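Local coordinates for periplasmic solute binding protein (Pectobacterium atrosepticum, PDB 4RY1) that probably binds a sugar in the periplasm and delivers it to an ABC-type import system, at residues Ile64-Leu69 with Thr283-Ser288; Leu91-Pro96 with Pro326-Ala331; Ser114-Ser119 with Tyr247-Ala252; Ala165-Asp170 with Glu372-Trp377; Leu266-Phe271 with Ala348-Ala353. All coordinates share one frame; numbering follows the deposited sequence.

Contact 1: Ile64-Leu69 with Thr283-Ser288. With GOL (glycerol), chain C.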
# COMPACT_ATOMS: atom_id res chain seq x y z
N ILE A 64 -10.53 -3.52 5.89
CA ILE A 64 -10.72 -2.38 5.02
C ILE A 64 -9.38 -1.71 4.77
O ILE A 64 -8.45 -1.81 5.57
CB ILE A 64 -11.71 -1.35 5.58
CG1 ILE A 64 -11.23 -0.78 6.92
CG2 ILE A 64 -13.12 -1.93 5.68
CD1 ILE A 64 -12.01 0.44 7.36
N ASP A 65 -9.25 -1.06 3.62
CA ASP A 65 -8.13 -0.19 3.36
C ASP A 65 -8.35 1.17 4.02
O ASP A 65 -9.47 1.70 4.06
CB ASP A 65 -7.88 -0.06 1.85
CG ASP A 65 -6.58 -0.73 1.35
OD1 ASP A 65 -5.79 -1.31 2.12
OD2 ASP A 65 -6.37 -0.68 0.14
N TRP A 66 -7.26 1.76 4.52
CA TRP A 66 -7.31 3.09 5.15
C TRP A 66 -7.90 4.15 4.23
O TRP A 66 -8.64 5.05 4.65
CB TRP A 66 -5.90 3.47 5.62
CG TRP A 66 -5.67 4.89 5.97
CD1 TRP A 66 -5.95 5.50 7.16
CD2 TRP A 66 -5.04 5.87 5.15
NE1 TRP A 66 -5.55 6.81 7.11
CE2 TRP A 66 -4.97 7.05 5.89
CE3 TRP A 66 -4.51 5.84 3.86
CZ2 TRP A 66 -4.39 8.20 5.38
CZ3 TRP A 66 -3.94 6.98 3.36
CH2 TRP A 66 -3.88 8.14 4.12
N ASN A 67 -7.58 4.05 2.95
CA ASN A 67 -8.03 5.04 1.99
C ASN A 67 -9.50 4.90 1.61
O ASN A 67 -10.00 5.72 0.82
CB ASN A 67 -7.12 5.00 0.78
CG ASN A 67 -6.83 3.61 0.34
OD1 ASN A 67 -6.14 2.84 1.05
ND2 ASN A 67 -7.33 3.25 -0.80
N TRP A 68 -10.18 3.92 2.21
CA TRP A 68 -11.64 3.79 2.06
C TRP A 68 -12.40 4.55 3.14
O TRP A 68 -13.64 4.66 3.06
CB TRP A 68 -12.11 2.34 2.07
CG TRP A 68 -11.48 1.47 1.03
CD1 TRP A 68 -10.74 1.86 -0.06
CD2 TRP A 68 -11.51 0.06 1.02
NE1 TRP A 68 -10.32 0.76 -0.75
CE2 TRP A 68 -10.79 -0.36 -0.12
CE3 TRP A 68 -12.10 -0.91 1.84
CZ2 TRP A 68 -10.62 -1.71 -0.43
CZ3 TRP A 68 -11.94 -2.25 1.51
CH2 TRP A 68 -11.19 -2.64 0.40
N LEU A 69 -11.70 5.08 4.12
CA LEU A 69 -12.38 5.81 5.19
C LEU A 69 -13.12 7.07 4.70
O LEU A 69 -14.18 7.39 5.23
CB LEU A 69 -11.46 6.11 6.37
CG LEU A 69 -11.04 4.90 7.19
CD1 LEU A 69 -10.14 5.35 8.34
CD2 LEU A 69 -12.24 4.14 7.74
N THR A 283 6.85 7.63 2.93
CA THR A 283 5.41 7.49 2.64
C THR A 283 4.90 6.24 3.34
O THR A 283 5.29 5.12 3.01
CB THR A 283 5.20 7.42 1.13
OG1 THR A 283 5.75 8.62 0.55
CG2 THR A 283 3.72 7.31 0.76
N SER A 284 4.04 6.46 4.32
CA SER A 284 3.52 5.40 5.18
C SER A 284 2.03 5.53 5.41
O SER A 284 1.47 6.63 5.39
CB SER A 284 4.22 5.39 6.54
OG SER A 284 5.63 5.38 6.45
N LYS A 285 1.41 4.39 5.68
CA LYS A 285 -0.02 4.33 6.02
C LYS A 285 -0.33 2.98 6.63
O LYS A 285 0.50 2.07 6.57
CB LYS A 285 -0.90 4.51 4.79
CG LYS A 285 -0.86 3.35 3.81
CD LYS A 285 -1.93 3.45 2.74
CE LYS A 285 -2.05 2.17 1.94
NZ LYS A 285 -3.23 2.20 1.01
N PRO A 286 -1.52 2.83 7.22
CA PRO A 286 -1.90 1.47 7.61
C PRO A 286 -1.99 0.56 6.42
O PRO A 286 -2.57 0.95 5.40
CB PRO A 286 -3.29 1.65 8.24
CG PRO A 286 -3.34 3.08 8.66
CD PRO A 286 -2.56 3.80 7.58
N SER A 287 -1.50 -0.66 6.53
CA SER A 287 -1.62 -1.60 5.42
C SER A 287 -3.07 -2.01 5.19
O SER A 287 -3.46 -2.33 4.07
CB SER A 287 -0.80 -2.86 5.65
OG SER A 287 -1.38 -3.68 6.65
N SER A 288 -3.83 -2.01 6.28
CA SER A 288 -5.25 -2.34 6.34
C SER A 288 -5.68 -2.15 7.78
O SER A 288 -4.84 -2.06 8.68
CB SER A 288 -5.53 -3.78 5.88
OG SER A 288 -5.71 -3.85 4.46
C1 GOL C . -1.86 -1.49 1.40
O1 GOL C . -1.39 -2.41 2.37
C2 GOL C . -2.74 -2.24 0.38
O2 GOL C . -3.93 -2.78 1.00
C3 GOL C . -3.14 -1.38 -0.83
O3 GOL C . -3.70 -0.14 -0.40
O HOH W 1 -4.77 0.63 3.82

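Contact 2: Leu91-Pro96 with Pro326-Ala331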
# COMPACT_ATOMS: atom_id res chain seq x y z
N LEU A 91 -6.32 -0.75 23.35
CA LEU A 91 -5.89 0.33 22.45
C LEU A 91 -4.58 1.00 22.91
O LEU A 91 -3.81 1.47 22.08
CB LEU A 91 -6.99 1.36 22.24
CG LEU A 91 -8.22 0.86 21.46
CD1 LEU A 91 -9.21 1.98 21.26
CD2 LEU A 91 -7.84 0.26 20.11
N GLY A 92 -4.34 1.00 24.22
CA GLY A 92 -3.11 1.55 24.81
C GLY A 92 -1.83 0.85 24.38
O GLY A 92 -0.75 1.41 24.51
N ASP A 93 -1.95 -0.36 23.85
CA ASP A 93 -0.78 -1.08 23.31
C ASP A 93 -0.30 -0.58 21.95
O ASP A 93 0.85 -0.82 21.57
CB ASP A 93 -1.07 -2.57 23.12
CG ASP A 93 -1.21 -3.32 24.43
OD1 ASP A 93 -0.76 -2.83 25.49
OD2 ASP A 93 -1.77 -4.44 24.38
N PHE A 94 -1.19 0.10 21.22
CA PHE A 94 -0.92 0.49 19.84
C PHE A 94 -0.30 1.88 19.77
O PHE A 94 -0.59 2.73 20.59
CB PHE A 94 -2.19 0.42 18.99
CG PHE A 94 -2.69 -0.98 18.80
CD1 PHE A 94 -3.48 -1.56 19.76
CD2 PHE A 94 -2.33 -1.74 17.69
CE1 PHE A 94 -3.93 -2.85 19.64
CE2 PHE A 94 -2.79 -3.05 17.57
CZ PHE A 94 -3.60 -3.59 18.52
N PRO A 95 0.57 2.09 18.78
CA PRO A 95 1.20 3.40 18.70
C PRO A 95 0.14 4.49 18.51
O PRO A 95 -0.74 4.34 17.66
CB PRO A 95 2.10 3.27 17.48
CG PRO A 95 2.36 1.80 17.34
CD PRO A 95 1.07 1.16 17.76
N PRO A 96 0.18 5.55 19.32
CA PRO A 96 -0.84 6.59 19.16
C PRO A 96 -0.94 7.14 17.75
O PRO A 96 -2.05 7.44 17.27
CB PRO A 96 -0.36 7.69 20.10
CG PRO A 96 0.38 6.96 21.17
CD PRO A 96 1.01 5.77 20.53
N PRO A 326 3.30 -6.62 12.60
CA PRO A 326 2.17 -6.24 13.48
C PRO A 326 2.27 -4.85 14.04
O PRO A 326 3.34 -4.42 14.50
CB PRO A 326 2.27 -7.26 14.59
CG PRO A 326 2.78 -8.47 13.90
CD PRO A 326 3.76 -7.99 12.89
N ALA A 327 1.13 -4.15 14.03
CA ALA A 327 1.04 -2.82 14.60
C ALA A 327 1.33 -2.81 16.10
O ALA A 327 1.90 -1.85 16.63
CB ALA A 327 -0.34 -2.24 14.32
N ASN A 328 0.91 -3.86 16.80
CA ASN A 328 1.15 -3.97 18.25
C ASN A 328 2.62 -4.34 18.48
O ASN A 328 3.03 -5.42 18.05
CB ASN A 328 0.26 -5.06 18.83
CG ASN A 328 0.36 -5.14 20.35
OD1 ASN A 328 1.34 -4.67 20.93
ND2 ASN A 328 -0.68 -5.64 20.99
N PRO A 329 3.41 -3.47 19.15
CA PRO A 329 4.83 -3.82 19.32
C PRO A 329 5.04 -5.12 20.10
O PRO A 329 6.04 -5.78 19.89
CB PRO A 329 5.42 -2.62 20.08
CG PRO A 329 4.27 -1.90 20.65
CD PRO A 329 3.08 -2.19 19.78
N LYS A 330 4.12 -5.49 21.00
CA LYS A 330 4.26 -6.75 21.75
C LYS A 330 4.13 -7.94 20.81
O LYS A 330 4.75 -8.98 21.01
CB LYS A 330 3.23 -6.85 22.87
CG LYS A 330 3.39 -5.75 23.90
CD LYS A 330 2.33 -5.89 24.96
CE LYS A 330 2.65 -5.01 26.16
NZ LYS A 330 1.49 -5.04 27.09
N ALA A 331 3.29 -7.79 19.79
CA ALA A 331 3.13 -8.83 18.78
C ALA A 331 4.39 -8.96 17.95
O ALA A 331 4.86 -10.10 17.70
CB ALA A 331 1.91 -8.55 17.91

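Contact 3: Ser114-Ser119 with Tyr247-Ala252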
# COMPACT_ATOMS: atom_id res chain seq x y z
N SER A 114 -1.30 -3.47 10.65
CA SER A 114 0.12 -3.17 10.54
C SER A 114 0.23 -1.82 9.87
O SER A 114 -0.66 -1.39 9.11
CB SER A 114 0.87 -4.22 9.74
OG SER A 114 0.39 -4.29 8.44
N MET A 115 1.35 -1.14 10.12
CA MET A 115 1.75 0.02 9.35
C MET A 115 2.63 -0.49 8.23
O MET A 115 3.28 -1.54 8.35
CB MET A 115 2.46 1.05 10.25
CG MET A 115 1.54 1.68 11.31
SD MET A 115 0.01 2.56 10.73
CE MET A 115 0.84 3.94 9.94
N THR A 116 2.68 0.27 7.15
CA THR A 116 3.50 -0.08 5.99
C THR A 116 3.99 1.19 5.31
O THR A 116 3.41 2.27 5.46
CB THR A 116 2.72 -0.99 5.01
OG1 THR A 116 3.61 -1.53 4.03
CG2 THR A 116 1.61 -0.26 4.29
N SER A 117 5.13 1.06 4.62
CA SER A 117 5.78 2.16 3.92
C SER A 117 6.12 1.72 2.53
O SER A 117 6.38 0.53 2.29
CB SER A 117 7.06 2.59 4.64
OG SER A 117 6.79 2.96 5.98
N ARG A 118 6.14 2.69 1.62
CA ARG A 118 6.68 2.47 0.27
C ARG A 118 8.22 2.41 0.35
O ARG A 118 8.85 3.30 0.93
CB ARG A 118 6.31 3.60 -0.68
CG ARG A 118 4.86 3.70 -1.12
CD ARG A 118 4.53 2.66 -2.17
NE ARG A 118 3.17 2.82 -2.70
CZ ARG A 118 2.64 2.09 -3.66
NH1 ARG A 118 3.32 1.13 -4.26
NH2 ARG A 118 1.37 2.30 -4.00
N SER A 119 8.82 1.40 -0.25
CA SER A 119 10.27 1.32 -0.34
C SER A 119 10.67 0.53 -1.58
O SER A 119 9.86 -0.15 -2.20
CB SER A 119 10.87 0.78 0.95
OG SER A 119 10.37 -0.51 1.26
N TYR A 247 8.69 -0.49 -6.45
CA TYR A 247 8.43 0.47 -5.38
C TYR A 247 7.14 0.05 -4.70
O TYR A 247 6.06 0.49 -5.07
CB TYR A 247 8.34 1.89 -5.94
CG TYR A 247 8.11 3.01 -4.98
CD1 TYR A 247 9.04 3.32 -3.98
CD2 TYR A 247 7.01 3.85 -5.10
CE1 TYR A 247 8.84 4.40 -3.13
CE2 TYR A 247 6.82 4.93 -4.26
CZ TYR A 247 7.74 5.21 -3.29
OH TYR A 247 7.51 6.30 -2.46
N LEU A 248 7.26 -0.81 -3.70
CA LEU A 248 6.10 -1.49 -3.10
C LEU A 248 5.82 -0.99 -1.70
O LEU A 248 6.75 -0.62 -0.97
CB LEU A 248 6.38 -2.99 -2.97
CG LEU A 248 6.63 -3.73 -4.27
CD1 LEU A 248 7.04 -5.17 -3.98
CD2 LEU A 248 5.43 -3.66 -5.20
N TRP A 249 4.56 -1.07 -1.28
CA TRP A 249 4.29 -1.09 0.16
C TRP A 249 5.00 -2.32 0.73
O TRP A 249 4.92 -3.41 0.14
CB TRP A 249 2.80 -1.20 0.44
CG TRP A 249 1.99 -0.02 0.03
CD1 TRP A 249 1.01 0.01 -0.92
CD2 TRP A 249 2.05 1.30 0.59
NE1 TRP A 249 0.48 1.27 -0.98
CE2 TRP A 249 1.10 2.07 -0.07
CE3 TRP A 249 2.82 1.90 1.60
CZ2 TRP A 249 0.90 3.43 0.22
CZ3 TRP A 249 2.62 3.24 1.90
CH2 TRP A 249 1.66 3.99 1.21
N ASP A 250 5.63 -2.21 1.90
CA ASP A 250 6.30 -3.42 2.43
C ASP A 250 5.31 -4.56 2.70
O ASP A 250 5.69 -5.73 2.67
CB ASP A 250 7.27 -3.14 3.60
CG ASP A 250 6.65 -2.39 4.75
OD1 ASP A 250 5.65 -2.90 5.31
OD2 ASP A 250 7.18 -1.31 5.13
N SER A 251 4.03 -4.22 2.88
CA SER A 251 2.95 -5.21 3.05
C SER A 251 2.66 -6.02 1.78
O SER A 251 1.93 -7.01 1.82
CB SER A 251 1.68 -4.50 3.52
OG SER A 251 1.26 -3.56 2.56
N ALA A 252 3.24 -5.61 0.65
CA ALA A 252 3.09 -6.33 -0.62
C ALA A 252 4.29 -7.21 -0.97
O ALA A 252 4.28 -7.92 -1.97
CB ALA A 252 2.89 -5.33 -1.75
O HOH W 2 4.15 -4.08 7.45
O HOH W 3 6.78 0.56 7.27
O HOH W 4 9.38 -0.30 3.83
O HOH W 5 8.59 -2.52 0.18

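Contact 4: Ala165-Asp170 with Glu372-Trp377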
# COMPACT_ATOMS: atom_id res chain seq x y z
N ALA A 165 -0.33 -1.65 -16.70
CA ALA A 165 -1.23 -0.71 -17.39
C ALA A 165 -2.60 -0.61 -16.72
O ALA A 165 -3.45 0.15 -17.17
CB ALA A 165 -1.38 -1.09 -18.85
N SER A 166 -2.82 -1.37 -15.65
CA SER A 166 -4.09 -1.34 -14.92
C SER A 166 -4.19 -0.11 -14.01
O SER A 166 -5.26 0.49 -13.86
CB SER A 166 -4.28 -2.63 -14.11
OG SER A 166 -4.42 -3.73 -14.99
N ASP A 167 -3.07 0.25 -13.39
CA ASP A 167 -3.05 1.29 -12.38
C ASP A 167 -1.59 1.67 -12.21
O ASP A 167 -0.74 0.79 -12.19
CB ASP A 167 -3.75 0.67 -11.15
CG ASP A 167 -3.38 1.25 -9.81
OD1 ASP A 167 -2.22 1.58 -9.53
OD2 ASP A 167 -4.34 1.30 -8.99
N VAL A 168 -1.29 2.97 -12.13
CA VAL A 168 0.09 3.44 -11.98
C VAL A 168 0.21 4.30 -10.70
O VAL A 168 0.94 5.28 -10.62
CB VAL A 168 0.65 4.13 -13.25
CG1 VAL A 168 2.17 4.30 -13.15
CG2 VAL A 168 0.27 3.29 -14.47
N LEU A 169 -0.49 3.88 -9.66
CA LEU A 169 -0.40 4.57 -8.37
C LEU A 169 1.01 4.53 -7.81
O LEU A 169 1.46 5.48 -7.16
CB LEU A 169 -1.36 3.93 -7.36
CG LEU A 169 -1.29 4.45 -5.91
CD1 LEU A 169 -1.56 5.93 -5.80
CD2 LEU A 169 -2.25 3.69 -5.02
N ASP A 170 1.73 3.43 -8.01
CA ASP A 170 3.10 3.35 -7.48
C ASP A 170 3.99 4.49 -7.98
O ASP A 170 4.68 5.14 -7.20
CB ASP A 170 3.79 2.00 -7.72
CG ASP A 170 3.91 1.61 -9.17
OD1 ASP A 170 3.19 2.12 -10.05
OD2 ASP A 170 4.72 0.71 -9.42
N GLU A 372 -10.76 7.02 -9.07
CA GLU A 372 -10.93 7.88 -10.26
C GLU A 372 -9.69 8.71 -10.55
O GLU A 372 -9.27 8.88 -11.70
CB GLU A 372 -12.09 8.85 -10.09
CG GLU A 372 -13.44 8.24 -10.32
CD GLU A 372 -14.56 9.27 -10.30
OE1 GLU A 372 -15.32 9.29 -9.32
OE2 GLU A 372 -14.66 10.08 -11.25
N LEU A 373 -9.10 9.26 -9.50
CA LEU A 373 -7.87 10.05 -9.66
C LEU A 373 -6.74 9.18 -10.24
O LEU A 373 -6.02 9.57 -11.15
CB LEU A 373 -7.49 10.68 -8.33
CG LEU A 373 -6.27 11.59 -8.33
CD1 LEU A 373 -6.47 12.73 -7.33
CD2 LEU A 373 -4.97 10.86 -8.03
N VAL A 374 -6.56 8.00 -9.66
CA VAL A 374 -5.50 7.10 -10.10
C VAL A 374 -5.74 6.66 -11.55
O VAL A 374 -4.80 6.56 -12.33
CB VAL A 374 -5.39 5.88 -9.18
CG1 VAL A 374 -4.50 4.80 -9.77
CG2 VAL A 374 -4.89 6.32 -7.81
N GLN A 375 -6.99 6.41 -11.92
CA GLN A 375 -7.31 6.07 -13.32
C GLN A 375 -7.09 7.23 -14.29
O GLN A 375 -6.60 7.02 -15.39
CB GLN A 375 -8.72 5.50 -13.45
CG GLN A 375 -8.78 4.07 -12.93
CD GLN A 375 -7.69 3.17 -13.52
OE1 GLN A 375 -7.60 3.02 -14.74
NE2 GLN A 375 -6.84 2.59 -12.65
N LEU A 376 -7.36 8.45 -13.83
CA LEU A 376 -7.10 9.63 -14.64
C LEU A 376 -5.60 9.79 -14.89
O LEU A 376 -5.16 10.05 -16.01
CB LEU A 376 -7.67 10.89 -13.97
CG LEU A 376 -7.72 12.09 -14.91
CD1 LEU A 376 -8.71 11.87 -16.04
CD2 LEU A 376 -8.08 13.37 -14.16
N TRP A 377 -4.81 9.63 -13.84
CA TRP A 377 -3.34 9.58 -13.93
C TRP A 377 -2.88 8.51 -14.92
O TRP A 377 -2.08 8.76 -15.83
CB TRP A 377 -2.75 9.31 -12.54
CG TRP A 377 -1.32 8.91 -12.47
CD1 TRP A 377 -0.84 7.67 -12.19
CD2 TRP A 377 -0.16 9.76 -12.62
NE1 TRP A 377 0.53 7.67 -12.18
CE2 TRP A 377 0.98 8.94 -12.44
CE3 TRP A 377 0.03 11.11 -12.91
CZ2 TRP A 377 2.27 9.43 -12.49
CZ3 TRP A 377 1.32 11.60 -12.98
CH2 TRP A 377 2.43 10.76 -12.79
O HOH W 6 -6.16 1.36 -16.69

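Contact 5: Leu266-Phe271 with Ala348-Ala353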
# COMPACT_ATOMS: atom_id res chain seq x y z
N LEU A 266 16.12 -10.87 -3.79
CA LEU A 266 15.50 -9.56 -3.65
C LEU A 266 16.02 -8.90 -2.36
O LEU A 266 16.11 -9.56 -1.32
CB LEU A 266 13.98 -9.66 -3.63
CG LEU A 266 13.34 -10.18 -4.93
CD1 LEU A 266 11.84 -10.23 -4.76
CD2 LEU A 266 13.70 -9.38 -6.18
N GLU A 267 16.33 -7.61 -2.44
CA GLU A 267 16.85 -6.83 -1.32
C GLU A 267 16.17 -5.48 -1.17
O GLU A 267 15.73 -4.86 -2.14
CB GLU A 267 18.35 -6.58 -1.47
CG GLU A 267 19.21 -7.81 -1.62
CD GLU A 267 20.69 -7.46 -1.62
OE1 GLU A 267 21.10 -6.53 -2.37
OE2 GLU A 267 21.45 -8.11 -0.86
N THR A 268 16.12 -5.01 0.07
CA THR A 268 15.67 -3.67 0.38
C THR A 268 16.74 -2.67 -0.11
O THR A 268 17.93 -2.87 0.11
CB THR A 268 15.37 -3.51 1.89
OG1 THR A 268 14.79 -2.22 2.14
CG2 THR A 268 16.61 -3.67 2.74
N GLY A 269 16.30 -1.62 -0.81
CA GLY A 269 17.18 -0.63 -1.41
C GLY A 269 17.13 0.74 -0.73
O GLY A 269 16.19 1.05 -0.01
N PRO A 270 18.15 1.58 -0.95
CA PRO A 270 18.16 2.91 -0.35
C PRO A 270 16.93 3.75 -0.66
O PRO A 270 16.31 3.62 -1.71
CB PRO A 270 19.40 3.56 -0.95
CG PRO A 270 20.24 2.42 -1.40
CD PRO A 270 19.28 1.38 -1.86
N PHE A 271 16.61 4.61 0.30
CA PHE A 271 15.55 5.58 0.12
C PHE A 271 16.08 6.75 -0.69
O PHE A 271 16.82 7.61 -0.21
CB PHE A 271 15.01 6.03 1.47
CG PHE A 271 14.16 4.97 2.11
CD1 PHE A 271 14.75 3.93 2.79
CD2 PHE A 271 12.81 5.00 1.98
CE1 PHE A 271 13.98 2.93 3.36
CE2 PHE A 271 12.03 3.98 2.52
CZ PHE A 271 12.62 2.96 3.24
N ALA A 348 10.81 -7.80 7.06
CA ALA A 348 11.38 -7.24 8.28
C ALA A 348 12.46 -6.23 7.92
O ALA A 348 12.56 -5.17 8.51
CB ALA A 348 11.96 -8.34 9.13
N ASN A 349 13.27 -6.58 6.94
CA ASN A 349 14.37 -5.70 6.54
C ASN A 349 13.85 -4.37 5.94
O ASN A 349 14.31 -3.27 6.27
CB ASN A 349 15.29 -6.43 5.56
CG ASN A 349 16.13 -7.51 6.23
OD1 ASN A 349 16.45 -7.40 7.41
ND2 ASN A 349 16.49 -8.53 5.49
N ALA A 350 12.85 -4.48 5.06
CA ALA A 350 12.23 -3.28 4.47
C ALA A 350 11.54 -2.40 5.51
O ALA A 350 11.66 -1.17 5.50
CB ALA A 350 11.24 -3.70 3.40
N TYR A 351 10.82 -3.04 6.42
CA TYR A 351 10.11 -2.32 7.49
C TYR A 351 11.09 -1.61 8.43
O TYR A 351 10.92 -0.43 8.74
CB TYR A 351 9.22 -3.29 8.26
CG TYR A 351 8.37 -2.67 9.33
CD1 TYR A 351 8.86 -2.49 10.61
CD2 TYR A 351 7.06 -2.27 9.04
CE1 TYR A 351 8.06 -1.94 11.60
CE2 TYR A 351 6.26 -1.73 9.99
CZ TYR A 351 6.74 -1.55 11.26
OH TYR A 351 5.86 -0.99 12.17
N ARG A 352 12.15 -2.32 8.83
CA ARG A 352 13.18 -1.76 9.71
C ARG A 352 13.92 -0.62 9.02
O ARG A 352 14.22 0.37 9.67
CB ARG A 352 14.14 -2.83 10.21
CG ARG A 352 13.48 -3.73 11.25
CD ARG A 352 14.33 -4.93 11.63
NE ARG A 352 13.79 -5.59 12.81
CZ ARG A 352 14.16 -6.79 13.25
NH1 ARG A 352 15.08 -7.51 12.61
NH2 ARG A 352 13.60 -7.28 14.34
N ALA A 353 14.15 -0.74 7.71
CA ALA A 353 14.79 0.34 6.95
C ALA A 353 13.92 1.59 6.92
O ALA A 353 14.40 2.72 7.13
CB ALA A 353 15.14 -0.11 5.54

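Contact 1: Ile64-Leu69 with Thr283-Ser288
Lys-285 NZ gives a hydrogen bond to Asn-67 OD1 at 3.0 Å, and this is the direct polar link between the two segments. The ammonium stands above the plane of the amide carbonyl, 48° out of it. Lys-285 runs extended beyond CG, which carries NZ across to the loop that follows strand 61-64. NZ also donates to O3 of a bound glycerol and forms a salt bridge with Glu-369. The glycerol joins both sides. Its O2 donates to Asp-65 OD1 at 2.6 Å. Its O3 donates to Asp-65 OD2, and its O1 to Ser-287 O. A water adds a second bridge: it accepts from Trp-66 N and donates to Asp-65 OD1 and Pro-286 O.

Farther out, the Trp-66 indole packs by one face on strand 284-292. Pro-286 CD lies over the five-membered ring, 3.9 Å from its centroid, in a CH-pi contact. Lys-285 CD touches Trp-66 CE3 on the six-membered ring at 3.7 Å. The indole N-H turns to another partner, Thr-101 O.

Asp-65 OD2 and Lys-285 NZ are 4.3 Å apart, beyond a salt bridge, with glycerol O3 bonded to both. The carboxylate of Asp-65 takes two adjacent hydroxyls of the glycerol and Lys-285 gives to one of them. This arrangement is consistent with a sugar-binding pocket, although the glycerol probably came from the crystallisation liquor.

Contact 2: Leu91-Pro96 with Pro326-Ala331
Asp-93 has the largest surface covered in this contact, followed by Asn-328 and Phe-94. The loop between helix 86-89 and helix 96-100 here meets the start of helix 329-337. Asp-93 closes a short 3-10 turn in that loop and points its side chain at the helix start. Its OD1 forms a salt bridge with Lys-330 NZ at 3.5 Å, the two side chains crossing at about a right angle. The lysine chain is extended beyond CG. Asp-93 CB lies 3.8 Å from Asn-328 ND2, with the carboxylate and amide planes 38° apart.

Asn-328 is the N-cap of the helix. With CG anti to the backbone N (chi1 -175°), its OD1 accepts from Lys-330 N at 2.9 Å. The donor stands above the amide carbonyl plane. ND2 is hydrogen-bonded to Ser-311 OG, so both ends of the amide are used.

Phe-94 fills the apolar side. Ala-327 CB meets the edge of its ring, 3.9 Å from CD2. Asn-328 CB touches the neighbouring CE2, also at 3.9 Å. The ring further contacts Leu-111 of strand 107-123 and Leu-99 of helix 96-100. Backbone carbonyls also meet proline carbons: Asp-93 O is 3.2 Å from Pro-329 CD, and Ala-327 O lies near Pro-95 CD.

No hydrogen bond links the two segments. The contact rests on van der Waals packing and one salt bridge, and the acidic group of Asp-93 beside the helix N-terminus probably has a favourable electrostatic setting.

Contact 3: Ser114-Ser119 with Tyr247-Ala252
Arg-118 and Trp-249 face each other as a non-hydrogen-bonded pair where strands 107-123 and 245-249 run antiparallel in the mixed sheet of this periplasmic binding protein fold. The strand segments cross at 175°, with axes 4.6 Å apart.

Backbone bonds hold the register. Ser-119 and Leu-248 bond in both directions, N to O. Past the end of strand 245-249, Asp-250 N still donates to Ser-117 O.

The carboxylate of Asp-250 adds side-chain bonds. Thr-116 OG1 donates to Asp-250 OD1 at 2.8 Å, and Ser-117 N donates to Asp-250 OD2 at 3.2 Å. Both donors stand well above the carboxylate plane. Waters also donate to each oxygen, one of them linking OD1 to Met-115 O, and another joining OD2 to Ser-117 OG. That serine hydroxyl is bonded to Ser-284 OG of the next strand as well.

Stacking is centred on Arg-118, where a bend at chi2 (-77°) turns CD out of an extended course. Its CZ sits over the five-membered ring of Trp-249, 3.8 Å from the centroid, in a cation-pi contact with the planes 32° apart. Its CG lies over the six-membered ring in a CH-pi contact. Arg-118 CD lies over the Tyr-247 ring, so the arginine runs between two aromatic residues. At its tip, Arg-118 NH1 donates to Tyr-247 O at 2.9 Å, the oxygen lying at the guanidinium edge, tilted somewhat from its plane.

Contact 4: Ala165-Asp170 with Glu372-Trp377
Gln-375 is bent at chi2 (-51°), which turns CD back from an extended course, and its amide faces the loop before helix 169-183. Trp-377 has CG anti to the backbone N (chi1 166°), and its indole reaches the same loop. Each gives one hydrogen bond to a loop carbonyl. Gln-375 NE2 donates to Ser-166 O at 2.9 Å with an N-H...O angle of 158°. The bond lies in the carbonyl plane and close to the plane of the glutamine amide. Trp-377 NE1 donates to Val-168 O at 2.9 Å, but this bond is more bent, with the indole nitrogen standing above the carbonyl plane. A water lies within hydrogen-bonding distance of Gln-375 OE1 and Ala-165 O.

Val-374 packs on Asp-167 and Leu-169. Its CG1 lies 3.6 Å from Asp-167 OD2, and its CG2 is 3.9 Å from Leu-169 CD1. Val-168 CB is 3.7 Å from Trp-377 NE1, the two side chains crossing at about a right angle. Thr-378, one residue beyond, takes up Val-168 N.

Asp-167 OD1 accepts from Leu-169 N at 2.9 Å. This is an Asx turn leading into helix 169-183, and helix 371-385 docks against the loop that it shapes.

Contact 5: Leu266-Phe271 with Ala348-Ala353
Thr-268 points at helix 346-356 and meets it with both branches. OG1, anti to the backbone N (chi1 -174°), lies 3.6 Å from Ala-350 CA. It is also 4.0 Å from Ala-353 CB, so the hydroxyl sits by two residues about one helical turn apart. The methyl CG2 turns to Asn-349 instead, 4.2 Å from its CB, and these two side chains cross at about a right angle. The amide of Asn-349 is directed to another partner, Pro-343 O, through ND2. No hydrogen bond crosses between the segments.

Strand 266-268 is paired with strand 107-123 in the large mixed sheet of this binding-protein fold. The helix packs beside it nearly parallel: the short segments run at 18°, with axes 8.1 Å apart. The helix presents the small side chains of Ala-350 and Ala-353 to the strand, consistent with this separation. Ala-350 also touches Ser-119 of the neighbouring strand.

Phe-271 lies past the end of the strand and likewise points toward the helix. Ala-353 CB meets its ring at the edge, in plane, 3.9 Å from CE1. Ala-353 O lies 3.8 Å from the same carbon. That carbonyl accepts a hydrogen bond from Gln-357 NE2. The ring of Phe-271 also packs on Ser-119 and Ala-354.

Contacts 1, 3 and 5 share one mixed sheet, with strand 107-123 in contact 3 paired to strands of the other two. Contacts 1 and 3 touch directly: Ser-287 OG is 2.6 Å from Ser-114 OG, a probable hydrogen bond. The glycerol of contact 1 is also bonded to Ser-251 OG in contact 3, so both face the glycerol, which may mark the sugar site. Contact 5 packs on contact 3, Phe-271 CZ lying 3.6 Å from Ser-119 CB. Contact 4 meets contact 3 where Arg-118 NH1 lies 3.6 Å from Asp-170 CB. Contact 2 touches contact 3 through Ala-327 CB, 3.9 Å from Ser-114 CA. Contacts 2 and 4 lie on opposite sides of the chain's centre, their own centres about 33 Å apart.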